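Local structure of sulfhydryl oxidase Erv1p (Arabidopsis thaliana, 2HJ3) at residues A25-E30 against A71-F77. The protein is a mitochondrial FAD-dependent sulfhydryl oxidase that forms disulfide bonds, passing electrons from substrate thiols to oxygen, and serves protein import and folding in the intermembrane space. Coordinates in Å, arbitrary orientation, origin at the centre of the assembly. Numbering follows the deposited sequence.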
loop_
_atom_site.group_PDB
_atom_site.type_symbol
_atom_site.label_atom_id
_atom_site.label_comp_id
_atom_site.label_asym_id
_atom_site.label_seq_id
_atom_site.Cartn_x
_atom_site.Cartn_y
_atom_site.Cartn_z
ATOM N N ALA A 25 5.379 -7.216 5.310
ATOM C CA ALA A 25 6.152 -8.448 5.200
ATOM C C ALA A 25 6.621 -8.928 6.572
ATOM O O ALA A 25 6.928 -10.109 6.750
ATOM C CB ALA A 25 7.340 -8.246 4.277
ATOM N N ALA A 26 6.676 -8.019 7.541
ATOM C CA ALA A 26 7.093 -8.383 8.893
ATOM C C ALA A 26 5.978 -9.144 9.609
ATOM O O ALA A 26 6.248 -9.942 10.513
ATOM C CB ALA A 26 7.475 -7.137 9.685
ATOM N N GLN A 27 4.734 -8.898 9.194
ATOM C CA GLN A 27 3.550 -9.547 9.769
ATOM C C GLN A 27 3.104 -10.777 8.968
ATOM O O GLN A 27 2.286 -11.565 9.443
ATOM C CB GLN A 27 2.374 -8.560 9.819
ATOM C CG GLN A 27 2.673 -7.256 10.527
ATOM C CD GLN A 27 2.902 -7.449 12.006
ATOM O OE1 GLN A 27 1.981 -7.794 12.748
ATOM N NE2 GLN A 27 4.141 -7.237 12.448
ATOM N N TYR A 28 3.617 -10.928 7.749
ATOM C CA TYR A 28 3.247 -12.067 6.910
ATOM C C TYR A 28 3.408 -13.360 7.716
ATOM O O TYR A 28 4.398 -13.545 8.419
ATOM C CB TYR A 28 4.127 -12.110 5.659
ATOM C CG TYR A 28 3.563 -12.956 4.533
ATOM C CD1 TYR A 28 2.386 -12.588 3.876
ATOM C CD2 TYR A 28 4.207 -14.123 4.120
ATOM C CE1 TYR A 28 1.868 -13.362 2.831
ATOM C CE2 TYR A 28 3.700 -14.899 3.082
ATOM C CZ TYR A 28 2.532 -14.514 2.438
ATOM O OH TYR A 28 2.044 -15.272 1.387
ATOM N N PRO A 29 2.433 -14.273 7.628
ATOM C CA PRO A 29 2.545 -15.521 8.388
ATOM C C PRO A 29 3.649 -16.496 7.963
ATOM O O PRO A 29 4.081 -16.531 6.803
ATOM C CB PRO A 29 1.145 -16.123 8.266
ATOM C CG PRO A 29 0.681 -15.632 6.940
ATOM C CD PRO A 29 1.145 -14.196 6.921
ATOM N N GLU A 30 4.109 -17.280 8.931
ATOM C CA GLU A 30 5.149 -18.270 8.692
ATOM C C GLU A 30 4.599 -19.274 7.688
ATOM O O GLU A 30 5.252 -19.606 6.706
ATOM C CB GLU A 30 5.517 -18.958 10.013
ATOM C CG GLU A 30 6.463 -20.152 9.890
ATOM C CD GLU A 30 7.827 -19.792 9.319
ATOM O OE1 GLU A 30 8.102 -18.581 9.121
ATOM O OE2 GLU A 30 8.625 -20.729 9.080
ATOM N N ALA A 71 6.341 -15.479 -1.980
ATOM C CA ALA A 71 5.378 -15.397 -0.887
ATOM C C ALA A 71 5.154 -16.703 -0.148
ATOM O O ALA A 71 4.168 -16.850 0.575
ATOM C CB ALA A 71 4.048 -14.870 -1.417
ATOM N N GLY A 72 6.080 -17.638 -0.306
ATOM C CA GLY A 72 5.940 -18.926 0.347
ATOM C C GLY A 72 5.904 -18.867 1.856
ATOM O O GLY A 72 5.351 -19.762 2.492
ATOM N N SER A 73 6.495 -17.826 2.433
ATOM C CA SER A 73 6.523 -17.673 3.886
ATOM C C SER A 73 7.032 -16.291 4.285
ATOM O O SER A 73 7.462 -15.505 3.435
ATOM C CB SER A 73 7.418 -18.742 4.519
ATOM O OG SER A 73 8.762 -18.612 4.080
ATOM N N GLN A 74 6.987 -16.006 5.581
ATOM C CA GLN A 74 7.426 -14.720 6.107
ATOM C C GLN A 74 8.871 -14.405 5.735
ATOM O O GLN A 74 9.188 -13.278 5.346
ATOM C CB GLN A 74 7.259 -14.697 7.633
ATOM C CG GLN A 74 7.399 -13.325 8.304
ATOM C CD GLN A 74 8.840 -12.849 8.435
ATOM O OE1 GLN A 74 9.737 -13.627 8.753
ATOM N NE2 GLN A 74 9.059 -11.565 8.214
ATOM N N GLU A 75 9.745 -15.401 5.832
ATOM C CA GLU A 75 11.152 -15.189 5.515
ATOM C C GLU A 75 11.390 -14.894 4.042
ATOM O O GLU A 75 12.149 -13.986 3.709
ATOM C CB GLU A 75 11.990 -16.395 5.932
ATOM C CG GLU A 75 13.468 -16.063 6.066
ATOM C CD GLU A 75 14.340 -17.286 6.282
ATOM O OE1 GLU A 75 13.993 -18.124 7.145
ATOM O OE2 GLU A 75 15.381 -17.399 5.593
ATOM N N GLU A 76 10.743 -15.642 3.154
ATOM C CA GLU A 76 10.932 -15.424 1.721
ATOM C C GLU A 76 10.388 -14.073 1.269
ATOM O O GLU A 76 10.981 -13.412 0.421
ATOM C CB GLU A 76 10.252 -16.533 0.903
ATOM C CG GLU A 76 10.635 -17.950 1.301
ATOM C CD GLU A 76 9.980 -19.000 0.421
ATOM O OE1 GLU A 76 8.889 -18.730 -0.122
ATOM O OE2 GLU A 76 10.546 -20.102 0.280
ATOM N N PHE A 77 9.254 -13.666 1.829
ATOM C CA PHE A 77 8.635 -12.396 1.462
ATOM C C PHE A 77 9.448 -11.216 2.003
ATOM O O PHE A 77 9.714 -10.265 1.278
ATOM C CB PHE A 77 7.192 -12.363 1.975
ATOM C CG PHE A 77 6.394 -11.195 1.469
ATOM C CD1 PHE A 77 6.552 -10.741 0.160
ATOM C CD2 PHE A 77 5.485 -10.544 2.297
ATOM C CE1 PHE A 77 5.817 -9.655 -0.314
ATOM C CE2 PHE A 77 4.746 -9.458 1.834
ATOM C CZ PHE A 77 4.911 -9.012 0.528
HETATM O O HOH W 1 9.540 -18.063 7.207
#
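Near the C-terminal end of helix 10-27, A25 points its methyl at F77, CB lying 3.6 Å from CD2 of that ring, while its carbonyl O accepts a hydrogen bond from NE2 of Q74 at 3.0 Å (amide placement less certain). A26 adds a lighter touch, its CA 3.8 Å from Q74 NE2. Farther along, Y28 lays its ring against 71-77, the A71-Q74 backbone along its edge. F77 sets its edge toward one face of Y28 (T-shaped, centroids 5.1 Å apart, planes at 59°), and Y28 OH donates to A71 O at 2.8 Å, tying the tyrosine to the loop before helix 74-91. Both helices belong to the four-helix bundle of the Erv/ALR fold; V40 of helix 34-50 touches Y28 and F77, and FAD lies about 9 Å from the A25 side chain. Further on, P29 O approaches Q74 N to 3.2 Å, beside S73, the N-cap residue of helix 74-91. A water bridges E30 OE1 (2.4 Å) to E75 N (3.0 Å).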